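Local coordinates for protein cellulase IBT99 (Metagenomes, PDB 6WBT) that probably hydrolyses 6-phospho-alpha-glucosides as a family 4 glycosyl hydrolase, and binds NAD, a manganese ion and glucose 6-phosphate, at residues R180-I184 with G227-S233; D191-D195 with H207-K211; H201-T206 with Y261-W267. One frame throughout, in Å; residues are numbered along the deposited sequence.

Contact 1: R180-I184 with G227-S233; sequences RMAEI and GYVSEAS
The last turn of helix 173-184, residues 180-184, keeps regular helical angles, and Ile184 N bonds back to Arg180 O at 2.9 Å. Against it lies the irregular loop 227-233, with CA pairs Arg180-Tyr228 at 5.9 Å, Ile184-Ser230 at 5.7 Å and Glu183-Ala232 at 6.2 Å. The loop starts at Gly227, where helix 216-226 has ended; its positive phi of 75° turns the chain, and its O lies 4.2 Å from Ile184 CD1. Tyr228 packs by its backbone and CB: its O is 3.3 Å from Arg180 CB, and the CB atoms of Arg180 and Tyr228 are 4.1 Å apart, while its hydroxyl hydrogen-bonds Pro263 O. Val229 points away, against Phe248. Ser230 (chi1 p) faces the helix, its CB 3.9 Å from Ile184 CG1 and its OG 3.7 Å from Glu183 CB. From Glu231 the backbone adopts helical angles, bringing Ala232 CB to 4.4 Å from Glu183 CB. Ser233 (chi1 m) makes the polar join: its OG donates to Glu183 OE1 at 2.6 Å and accepts a very short 2.5 Å bond from Ser230 OG. Glu183 (chi1 m, chi2 t) is also held by Arg180 (chi1 m, chi2 m, chi3 p), through Arg180 NE to Glu183 OE1 at 2.8 Å and a salt bridge from Arg180 NH2 to Glu183 OE2 at 2.7 Å. A hydrogen-bonded serine pair thus meets an i to i+3 ion pair on a helix, with apolar packing by Ile184, a helix-to-loop contact that joins the C-terminal turn of helix 173-184 to the loop between helices 216-226 and 242-249.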
loop_
_atom_site.group_PDB
_atom_site.type_symbol
_atom_site.label_atom_id
_atom_site.label_comp_id
_atom_site.label_asym_id
_atom_site.label_seq_id
_atom_site.Cartn_x
_atom_site.Cartn_y
_atom_site.Cartn_z
ATOM N N ARG A 180 -14.117 22.773 -26.395
ATOM C CA ARG A 180 -14.956 23.835 -25.854
ATOM C C ARG A 180 -14.128 24.830 -25.050
ATOM O O ARG A 180 -14.354 26.043 -25.130
ATOM C CB ARG A 180 -16.068 23.239 -24.991
ATOM C CG ARG A 180 -16.804 22.061 -25.620
ATOM C CD ARG A 180 -17.790 22.489 -26.705
ATOM N NE ARG A 180 -17.130 22.917 -27.936
ATOM C CZ ARG A 180 -16.655 22.086 -28.857
ATOM N NH1 ARG A 180 -16.762 20.774 -28.691
ATOM N NH2 ARG A 180 -16.069 22.565 -29.946
HETATM N N MSE A 181 -13.167 24.335 -24.276
HETATM C CA MSE A 181 -12.283 25.198 -23.500
HETATM C C MSE A 181 -11.423 26.054 -24.425
HETATM O O MSE A 181 -11.031 27.165 -24.070
HETATM C CB MSE A 181 -11.404 24.363 -22.565
HETATM C CG MSE A 181 -12.193 23.604 -21.506
HETATM SE SE MSE A 181 -11.088 22.788 -20.117
HETATM C CE MSE A 181 -10.766 21.050 -20.937
ATOM N N ALA A 182 -11.140 25.529 -25.619
ATOM C CA ALA A 182 -10.407 26.308 -26.610
ATOM C C ALA A 182 -11.247 27.466 -27.135
ATOM O O ALA A 182 -10.722 28.554 -27.395
ATOM C CB ALA A 182 -9.958 25.403 -27.758
ATOM N N GLU A 183 -12.556 27.254 -27.288
ATOM C CA GLU A 183 -13.426 28.309 -27.796
ATOM C C GLU A 183 -13.738 29.343 -26.720
ATOM O O GLU A 183 -13.874 30.534 -27.021
ATOM C CB GLU A 183 -14.718 27.702 -28.340
ATOM C CG GLU A 183 -14.510 26.695 -29.460
ATOM C CD GLU A 183 -15.690 25.759 -29.620
ATOM O OE1 GLU A 183 -16.446 25.590 -28.641
ATOM O OE2 GLU A 183 -15.861 25.192 -30.719
ATOM N N ILE A 184 -13.854 28.905 -25.464
ATOM C CA ILE A 184 -14.162 29.825 -24.373
ATOM C C ILE A 184 -13.035 30.833 -24.187
ATOM O O ILE A 184 -13.276 32.024 -23.955
ATOM C CB ILE A 184 -14.438 29.035 -23.078
ATOM C CG1 ILE A 184 -15.707 28.192 -23.230
ATOM C CG2 ILE A 184 -14.554 29.973 -21.886
ATOM C CD1 ILE A 184 -15.910 27.187 -22.117
ATOM N N GLY A 227 -21.629 26.746 -18.383
ATOM C CA GLY A 227 -21.190 25.413 -18.734
ATOM C C GLY A 227 -20.073 25.461 -19.766
ATOM O O GLY A 227 -19.373 26.464 -19.934
ATOM N N TYR A 228 -19.916 24.342 -20.470
ATOM C CA TYR A 228 -18.936 24.232 -21.541
ATOM C C TYR A 228 -19.426 24.826 -22.856
ATOM O O TYR A 228 -18.867 24.512 -23.913
ATOM C CB TYR A 228 -18.542 22.766 -21.741
ATOM C CG TYR A 228 -17.685 22.206 -20.628
ATOM C CD1 TYR A 228 -16.629 22.940 -20.104
ATOM C CD2 TYR A 228 -17.936 20.948 -20.098
ATOM C CE1 TYR A 228 -15.841 22.433 -19.087
ATOM C CE2 TYR A 228 -17.156 20.433 -19.079
ATOM C CZ TYR A 228 -16.110 21.179 -18.578
ATOM O OH TYR A 228 -15.330 20.671 -17.565
ATOM N N VAL A 229 -20.449 25.675 -22.815
ATOM C CA VAL A 229 -21.038 26.276 -24.005
ATOM C C VAL A 229 -20.641 27.743 -24.060
ATOM O O VAL A 229 -20.847 28.488 -23.094
ATOM C CB VAL A 229 -22.569 26.124 -24.016
ATOM C CG1 VAL A 229 -23.188 27.073 -25.026
ATOM C CG2 VAL A 229 -22.955 24.689 -24.334
ATOM N N SER A 230 -20.069 28.153 -25.187
ATOM C CA SER A 230 -19.785 29.550 -25.475
ATOM C C SER A 230 -20.571 29.973 -26.709
ATOM O O SER A 230 -21.204 29.156 -27.385
ATOM C CB SER A 230 -18.284 29.780 -25.690
ATOM O OG SER A 230 -17.816 29.072 -26.824
ATOM N N GLU A 231 -20.533 31.274 -27.000
ATOM C CA GLU A 231 -21.207 31.780 -28.189
ATOM C C GLU A 231 -20.493 31.366 -29.469
ATOM O O GLU A 231 -21.133 31.291 -30.523
ATOM C CB GLU A 231 -21.335 33.301 -28.112
ATOM C CG GLU A 231 -22.104 33.781 -26.889
ATOM C CD GLU A 231 -23.500 33.190 -26.807
ATOM O OE1 GLU A 231 -24.397 33.673 -27.529
ATOM O OE2 GLU A 231 -23.698 32.236 -26.025
ATOM N N ALA A 232 -19.190 31.094 -29.402
ATOM C CA ALA A 232 -18.481 30.518 -30.536
ATOM C C ALA A 232 -18.667 29.011 -30.626
ATOM O O ALA A 232 -18.428 28.430 -31.691
ATOM C CB ALA A 232 -16.990 30.850 -30.457
ATOM N N SER A 233 -19.087 28.367 -29.533
ATOM C CA SER A 233 -19.354 26.934 -29.571
ATOM C C SER A 233 -20.587 26.617 -30.405
ATOM O O SER A 233 -20.679 25.529 -30.986
ATOM C CB SER A 233 -19.526 26.395 -28.151
ATOM O OG SER A 233 -18.405 26.716 -27.343
#

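Contact 2: D191-D195 with H207-K211; sequences DIESD and HVRCK
Strands 192-195 and 207-210 run antiparallel, their axes 4.6 Å apart at closest and 165° between directions. Glu193 and Arg209 form a hydrogen-bonded pair, with Arg209 N to Glu193 O at 3.0 Å and a weak Glu193 N to Arg209 O bond at 3.2 Å. Ile192-Cys210 and Ser194-Val208 are non-hydrogen-bonded pairs, with CA atoms 4.7 and 4.2 Å apart. Asp195 N to His207 O (2.7 Å) and Lys211 N to Asp191 O (2.9 Å) are backbone hydrogen bonds at either end of the paired region; Lys211 has left-handed helical angles (55/40). On one face Arg209 (chi1 p, then t, t) reaches across the partner strand: its NH1 meets Asp195 OD1 at 2.9 Å and Glu193 OE2 at 3.2 Å, its NH2 meets Asp195 OD2 at 3.0 Å, and water 1 accepts from Arg209 NE at 2.9 Å. This salt-bridge network extends to Arg339 and, through Glu193, to Arg337 of the second subunit. The other face carries Ile192, Val208, Cys210 and Ser194, whose OG hydrogen-bonds Glu178; Ile192 CD1 lies 3.8 Å from Cys210 CB. Cys210 is disulfide-bonded to Cys187, and Val208 of this beta hairpin packs on Met181 of helix 173-184 and Leu219 of helix 216-226.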
loop_
_atom_site.group_PDB
_atom_site.type_symbol
_atom_site.label_atom_id
_atom_site.label_comp_id
_atom_site.label_asym_id
_atom_site.label_seq_id
_atom_site.Cartn_x
_atom_site.Cartn_y
_atom_site.Cartn_z
ATOM N N ASP A 191 -2.639 24.609 -28.661
ATOM C CA ASP A 191 -1.972 25.206 -27.513
ATOM C C ASP A 191 -2.566 24.766 -26.182
ATOM O O ASP A 191 -2.090 25.219 -25.134
ATOM C CB ASP A 191 -2.021 26.732 -27.613
ATOM C CG ASP A 191 -1.523 27.247 -28.950
ATOM O OD1 ASP A 191 -0.651 26.592 -29.557
ATOM O OD2 ASP A 191 -2.006 28.311 -29.394
ATOM N N ILE A 192 -3.580 23.909 -26.195
ATOM C CA ILE A 192 -4.256 23.496 -24.972
ATOM C C ILE A 192 -3.597 22.230 -24.444
ATOM O O ILE A 192 -3.055 21.413 -25.199
ATOM C CB ILE A 192 -5.772 23.304 -25.211
ATOM C CG1 ILE A 192 -6.577 23.796 -24.005
ATOM C CG2 ILE A 192 -6.108 21.849 -25.511
ATOM C CD1 ILE A 192 -6.484 25.291 -23.769
ATOM N N GLU A 193 -3.622 22.087 -23.120
ATOM C CA GLU A 193 -3.083 20.918 -22.437
ATOM C C GLU A 193 -3.574 20.958 -20.999
ATOM O O GLU A 193 -3.523 22.009 -20.354
ATOM C CB GLU A 193 -1.550 20.885 -22.490
ATOM C CG GLU A 193 -0.925 19.860 -21.558
ATOM C CD GLU A 193 0.562 19.668 -21.797
ATOM O OE1 GLU A 193 0.962 19.471 -22.963
ATOM O OE2 GLU A 193 1.331 19.704 -20.813
ATOM N N SER A 194 -4.056 19.822 -20.509
ATOM C CA SER A 194 -4.698 19.765 -19.209
ATOM C C SER A 194 -4.202 18.557 -18.433
ATOM O O SER A 194 -3.782 17.552 -19.012
ATOM C CB SER A 194 -6.224 19.703 -19.343
ATOM O OG SER A 194 -6.617 18.554 -20.074
ATOM N N ASP A 195 -4.247 18.683 -17.110
ATOM C CA ASP A 195 -4.004 17.584 -16.190
ATOM C C ASP A 195 -5.338 16.953 -15.811
ATOM O O ASP A 195 -6.300 17.659 -15.491
ATOM C CB ASP A 195 -3.275 18.074 -14.936
ATOM C CG ASP A 195 -1.979 18.790 -15.259
ATOM O OD1 ASP A 195 -1.229 18.300 -16.129
ATOM O OD2 ASP A 195 -1.712 19.846 -14.648
ATOM N N HIS A 207 -6.037 20.869 -13.812
ATOM C CA HIS A 207 -5.439 22.097 -14.312
ATOM C C HIS A 207 -5.538 22.122 -15.829
ATOM O O HIS A 207 -5.387 21.087 -16.482
ATOM C CB HIS A 207 -3.969 22.230 -13.890
ATOM C CG HIS A 207 -3.772 22.381 -12.413
ATOM N ND1 HIS A 207 -3.320 21.354 -11.614
ATOM C CD2 HIS A 207 -3.965 23.440 -11.592
ATOM C CE1 HIS A 207 -3.241 21.774 -10.364
ATOM N NE2 HIS A 207 -3.628 23.037 -10.323
ATOM N N VAL A 208 -5.803 23.304 -16.383
ATOM C CA VAL A 208 -5.854 23.516 -17.825
ATOM C C VAL A 208 -5.038 24.758 -18.149
ATOM O O VAL A 208 -5.129 25.770 -17.446
ATOM C CB VAL A 208 -7.302 23.670 -18.341
ATOM C CG1 VAL A 208 -7.314 23.803 -19.858
ATOM C CG2 VAL A 208 -8.160 22.494 -17.900
ATOM N N ARG A 209 -4.239 24.684 -19.212
ATOM C CA ARG A 209 -3.353 25.778 -19.577
ATOM C C ARG A 209 -3.332 25.954 -21.088
ATOM O O ARG A 209 -3.265 24.976 -21.837
ATOM C CB ARG A 209 -1.931 25.537 -19.047
ATOM C CG ARG A 209 -1.399 24.140 -19.316
ATOM C CD ARG A 209 -0.150 23.844 -18.502
ATOM N NE ARG A 209 0.212 22.432 -18.570
ATOM C CZ ARG A 209 -0.252 21.503 -17.738
ATOM N NH1 ARG A 209 0.128 20.240 -17.872
ATOM N NH2 ARG A 209 -1.096 21.837 -16.773
ATOM N N CYS A 210 -3.396 27.210 -21.524
ATOM C CA CYS A 210 -3.302 27.579 -22.933
ATOM C C CYS A 210 -1.969 28.280 -23.159
ATOM O O CYS A 210 -1.670 29.276 -22.490
ATOM C CB CYS A 210 -4.465 28.481 -23.345
ATOM S SG CYS A 210 -4.212 29.389 -24.898
ATOM N N LYS A 211 -1.177 27.759 -24.099
ATOM C CA LYS A 211 0.157 28.288 -24.390
ATOM C C LYS A 211 1.020 28.322 -23.130
ATOM O O LYS A 211 1.779 29.264 -22.893
ATOM C CB LYS A 211 0.075 29.672 -25.042
ATOM C CG LYS A 211 -0.348 29.640 -26.505
ATOM C CD LYS A 211 -0.678 31.026 -27.043
ATOM C CE LYS A 211 0.538 31.936 -27.072
ATOM N NZ LYS A 211 0.203 33.269 -27.652
HETATM O O HOH W 1 1.814 22.859 -20.942
#

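Contact 3: H201-T206 with Y261-W267; sequences HYGWFT and YLPNTYW. With MN (manganese (II) ion), chain E; G6P (6-O-phosphono-alpha-D-glucopyranose), chain F.
Trp267 and Trp204 bury the most surface here. Trp267 (chi1 m, chi2 103°) inserts its indole between Tyr202 and Trp204, which lie over opposite faces. The centroid of its six-membered ring is 4.1 Å from that of Tyr202, and that of its five-membered ring 4.2 Å from that of the Trp204 six-membered ring, planes at 35° in each pair. Trp267 NE1 donates to Gly203 O at 2.7 Å, the same oxygen that takes Asn264 N at 3.2 Å. Trp204 (chi1 m) also lays CZ3 3.5 Å from Pro263 CB. The backbones are antiparallel: Phe205 pairs with Leu262 (Phe205 N to Leu262 O 2.8 Å, Leu262 N to Phe205 O 3.0 Å), and Trp204 faces Pro263 as a non-hydrogen-bonded pair. Beyond, a type I turn, Asn264 to Trp267, carries Tyr266 into the sugar phosphate and metal site; Asn264 OD1 accepts from Tyr266 N at 3.0 Å, a capping bond at the turn leading into the helix, while Asn264 ND2 hydrogen-bonds Tyr196 OH. In the site His201 (phi/psi 57/36) stacks face-to-face on Tyr266, centroids 3.8 Å apart and planes at 13°. His201 NE2 binds manganese at 2.1 Å, alongside Cys171 and, at 2.6 Å, O2 of the glucose 6-phosphate, whose O3 donates to Tyr266 OH at 3.2 Å; His201 ND1 hydrogen-bonds Thr111 OG1. Thr206 CG2 makes a CH-pi contact over the Tyr261 ring, 3.7 Å from its centroid.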
loop_
_atom_site.group_PDB
_atom_site.type_symbol
_atom_site.label_atom_id
_atom_site.label_comp_id
_atom_site.label_asym_id
_atom_site.label_seq_id
_atom_site.Cartn_x
_atom_site.Cartn_y
_atom_site.Cartn_z
ATOM N N HIS A 201 -15.123 8.459 -18.887
ATOM C CA HIS A 201 -16.391 9.146 -18.640
ATOM C C HIS A 201 -16.657 9.288 -17.143
ATOM O O HIS A 201 -17.800 9.196 -16.687
ATOM C CB HIS A 201 -17.558 8.434 -19.334
ATOM C CG HIS A 201 -17.397 8.315 -20.818
ATOM N ND1 HIS A 201 -18.138 7.434 -21.577
ATOM C CD2 HIS A 201 -16.585 8.967 -21.683
ATOM C CE1 HIS A 201 -17.787 7.547 -22.846
ATOM N NE2 HIS A 201 -16.847 8.470 -22.937
ATOM N N TYR A 202 -15.592 9.519 -16.374
ATOM C CA TYR A 202 -15.664 9.520 -14.919
ATOM C C TYR A 202 -14.444 10.223 -14.336
ATOM O O TYR A 202 -13.875 9.767 -13.339
ATOM C CB TYR A 202 -15.759 8.085 -14.397
ATOM C CG TYR A 202 -16.519 7.925 -13.099
ATOM C CD1 TYR A 202 -17.906 7.962 -13.078
ATOM C CD2 TYR A 202 -15.850 7.718 -11.899
ATOM C CE1 TYR A 202 -18.607 7.811 -11.901
ATOM C CE2 TYR A 202 -16.544 7.564 -10.714
ATOM C CZ TYR A 202 -17.921 7.611 -10.722
ATOM O OH TYR A 202 -18.619 7.459 -9.546
ATOM N N GLY A 203 -14.040 11.338 -14.946
ATOM C CA GLY A 203 -12.809 12.004 -14.565
ATOM C C GLY A 203 -12.963 13.468 -14.216
ATOM O O GLY A 203 -14.082 13.984 -14.129
ATOM N N TRP A 204 -11.834 14.141 -14.002
ATOM C CA TRP A 204 -11.819 15.542 -13.610
ATOM C C TRP A 204 -10.599 16.225 -14.212
ATOM O O TRP A 204 -9.531 15.622 -14.339
ATOM C CB TRP A 204 -11.802 15.704 -12.083
ATOM C CG TRP A 204 -12.915 14.988 -11.382
ATOM C CD1 TRP A 204 -12.941 13.673 -11.018
ATOM C CD2 TRP A 204 -14.162 15.548 -10.952
ATOM N NE1 TRP A 204 -14.127 13.378 -10.393
ATOM C CE2 TRP A 204 -14.895 14.512 -10.340
ATOM C CE3 TRP A 204 -14.732 16.823 -11.026
ATOM C CZ2 TRP A 204 -16.165 14.712 -9.801
ATOM C CZ3 TRP A 204 -15.995 17.019 -10.492
ATOM C CH2 TRP A 204 -16.698 15.969 -9.889
ATOM N N PHE A 205 -10.769 17.497 -14.571
ATOM C CA PHE A 205 -9.686 18.326 -15.092
ATOM C C PHE A 205 -9.132 19.166 -13.946
ATOM O O PHE A 205 -9.760 20.143 -13.525
ATOM C CB PHE A 205 -10.179 19.215 -16.233
ATOM C CG PHE A 205 -10.605 18.456 -17.456
ATOM C CD1 PHE A 205 -9.740 18.300 -18.528
ATOM C CD2 PHE A 205 -11.874 17.905 -17.541
ATOM C CE1 PHE A 205 -10.132 17.606 -19.658
ATOM C CE2 PHE A 205 -12.271 17.210 -18.668
ATOM C CZ PHE A 205 -11.398 17.061 -19.728
ATOM N N THR A 206 -7.952 18.791 -13.446
ATOM C CA THR A 206 -7.382 19.492 -12.300
ATOM C C THR A 206 -6.771 20.832 -12.700
ATOM O O THR A 206 -6.958 21.833 -12.002
ATOM C CB THR A 206 -6.335 18.617 -11.609
ATOM O OG1 THR A 206 -5.289 18.296 -12.533
ATOM C CG2 THR A 206 -6.968 17.331 -11.107
ATOM N N TYR A 261 -12.130 20.968 -9.249
ATOM C CA TYR A 261 -11.722 20.710 -10.621
ATOM C C TYR A 261 -12.880 20.990 -11.569
ATOM O O TYR A 261 -14.034 21.136 -11.158
ATOM C CB TYR A 261 -11.244 19.261 -10.794
ATOM C CG TYR A 261 -10.336 18.771 -9.689
ATOM C CD1 TYR A 261 -9.238 19.516 -9.280
ATOM C CD2 TYR A 261 -10.583 17.565 -9.046
ATOM C CE1 TYR A 261 -8.408 19.073 -8.267
ATOM C CE2 TYR A 261 -9.759 17.113 -8.032
ATOM C CZ TYR A 261 -8.674 17.871 -7.647
ATOM O OH TYR A 261 -7.852 17.424 -6.638
ATOM N N LEU A 262 -12.553 21.068 -12.855
ATOM C CA LEU A 262 -13.573 21.135 -13.894
ATOM C C LEU A 262 -14.039 19.723 -14.226
ATOM O O LEU A 262 -13.215 18.885 -14.609
ATOM C CB LEU A 262 -13.028 21.823 -15.138
ATOM C CG LEU A 262 -12.904 23.344 -15.037
ATOM C CD1 LEU A 262 -12.124 23.902 -16.214
ATOM C CD2 LEU A 262 -14.286 23.974 -14.961
ATOM N N PRO A 263 -15.327 19.420 -14.101
ATOM C CA PRO A 263 -15.771 18.029 -14.188
ATOM C C PRO A 263 -15.821 17.511 -15.615
ATOM O O PRO A 263 -15.973 18.264 -16.579
ATOM C CB PRO A 263 -17.177 18.077 -13.582
ATOM C CG PRO A 263 -17.659 19.449 -13.917
ATOM C CD PRO A 263 -16.445 20.344 -13.845
ATOM N N ASN A 264 -15.690 16.192 -15.732
ATOM C CA ASN A 264 -15.981 15.530 -16.992
ATOM C C ASN A 264 -17.471 15.642 -17.291
ATOM O O ASN A 264 -18.306 15.711 -16.385
ATOM C CB ASN A 264 -15.550 14.063 -16.944
ATOM C CG ASN A 264 -15.607 13.385 -18.304
ATOM O OD1 ASN A 264 -16.632 13.411 -18.985
ATOM N ND2 ASN A 264 -14.498 12.775 -18.705
ATOM N N THR A 265 -17.797 15.666 -18.584
ATOM C CA THR A 265 -19.180 15.880 -18.999
ATOM C C THR A 265 -20.098 14.774 -18.485
ATOM O O THR A 265 -21.236 15.040 -18.082
ATOM C CB THR A 265 -19.242 15.986 -20.525
ATOM O OG1 THR A 265 -18.851 17.305 -20.928
ATOM C CG2 THR A 265 -20.636 15.698 -21.039
ATOM N N TYR A 266 -19.610 13.533 -18.458
ATOM C CA TYR A 266 -20.457 12.391 -18.127
ATOM C C TYR A 266 -20.825 12.303 -16.650
ATOM O O TYR A 266 -21.562 11.382 -16.280
ATOM C CB TYR A 266 -19.779 11.095 -18.569
ATOM C CG TYR A 266 -20.036 10.749 -20.017
ATOM C CD1 TYR A 266 -21.148 10.005 -20.384
ATOM C CD2 TYR A 266 -19.171 11.170 -21.018
ATOM C CE1 TYR A 266 -21.392 9.686 -21.705
ATOM C CE2 TYR A 266 -19.407 10.855 -22.342
ATOM C CZ TYR A 266 -20.518 10.114 -22.681
ATOM O OH TYR A 266 -20.757 9.799 -23.999
ATOM N N TRP A 267 -20.352 13.217 -15.798
ATOM C CA TRP A 267 -20.867 13.278 -14.434
ATOM C C TRP A 267 -22.325 13.711 -14.388
ATOM O O TRP A 267 -22.940 13.658 -13.317
ATOM C CB TRP A 267 -20.019 14.227 -13.586
ATOM C CG TRP A 267 -18.697 13.652 -13.198
ATOM C CD1 TRP A 267 -17.481 13.948 -13.742
ATOM C CD2 TRP A 267 -18.455 12.669 -12.185
ATOM N NE1 TRP A 267 -16.496 13.215 -13.126
ATOM C CE2 TRP A 267 -17.068 12.421 -12.167
ATOM C CE3 TRP A 267 -19.276 11.977 -11.290
ATOM C CZ2 TRP A 267 -16.487 11.510 -11.290
ATOM C CZ3 TRP A 267 -18.695 11.073 -10.421
ATOM C CH2 TRP A 267 -17.314 10.850 -10.425
HETATM MN MN MN E . -15.798 7.979 -24.706
HETATM C C1 G6P F . -18.349 11.360 -27.221
HETATM C C2 G6P F . -18.260 10.230 -26.199
HETATM C C3 G6P F . -18.800 8.926 -26.774
HETATM C C4 G6P F . -20.180 9.144 -27.382
HETATM C C5 G6P F . -20.112 10.287 -28.387
HETATM C C6 G6P F . -21.448 10.540 -29.080
HETATM O O1 G6P F . -17.464 11.086 -28.313
HETATM O O2 G6P F . -16.896 10.047 -25.805
HETATM O O3 G6P F . -18.877 7.940 -25.740
HETATM O O4 G6P F . -20.619 7.947 -28.034
HETATM O O5 G6P F . -19.685 11.471 -27.713
HETATM O O6 G6P F . -22.409 9.551 -28.715
HETATM P P G6P F . -23.769 9.410 -29.563
HETATM O O1P G6P F . -24.830 9.155 -28.521
HETATM O O2P G6P F . -23.506 8.257 -30.502
HETATM O O3P G6P F . -23.894 10.745 -30.257
HETATM O O HOH W 2 -13.690 10.602 -20.555
#

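Strand 202-210 serves both contact 2 and contact 3, pairing with 192-197 and with 262-263 in one antiparallel sheet; Asp195 O to Thr206 N, 2.9 Å, carries the ladder from one contact to the other. Contact 1 abuts this sheet: Met181 SE lies 3.7 Å from Val208 CG2, Met181 CE 3.7 Å from Phe205 CE1, and Tyr228 OH 2.7 Å from Pro263 O. Contact 3 is buried and dominated by aromatic rings, ending at the metal and sugar phosphate. Contact 2, only partly buried, relies on charge and faces another subunit. Contact 1 is mostly buried, yet joins a helix to a loop through a serine hydroxyl bonded to the acid of an intrahelical ion pair.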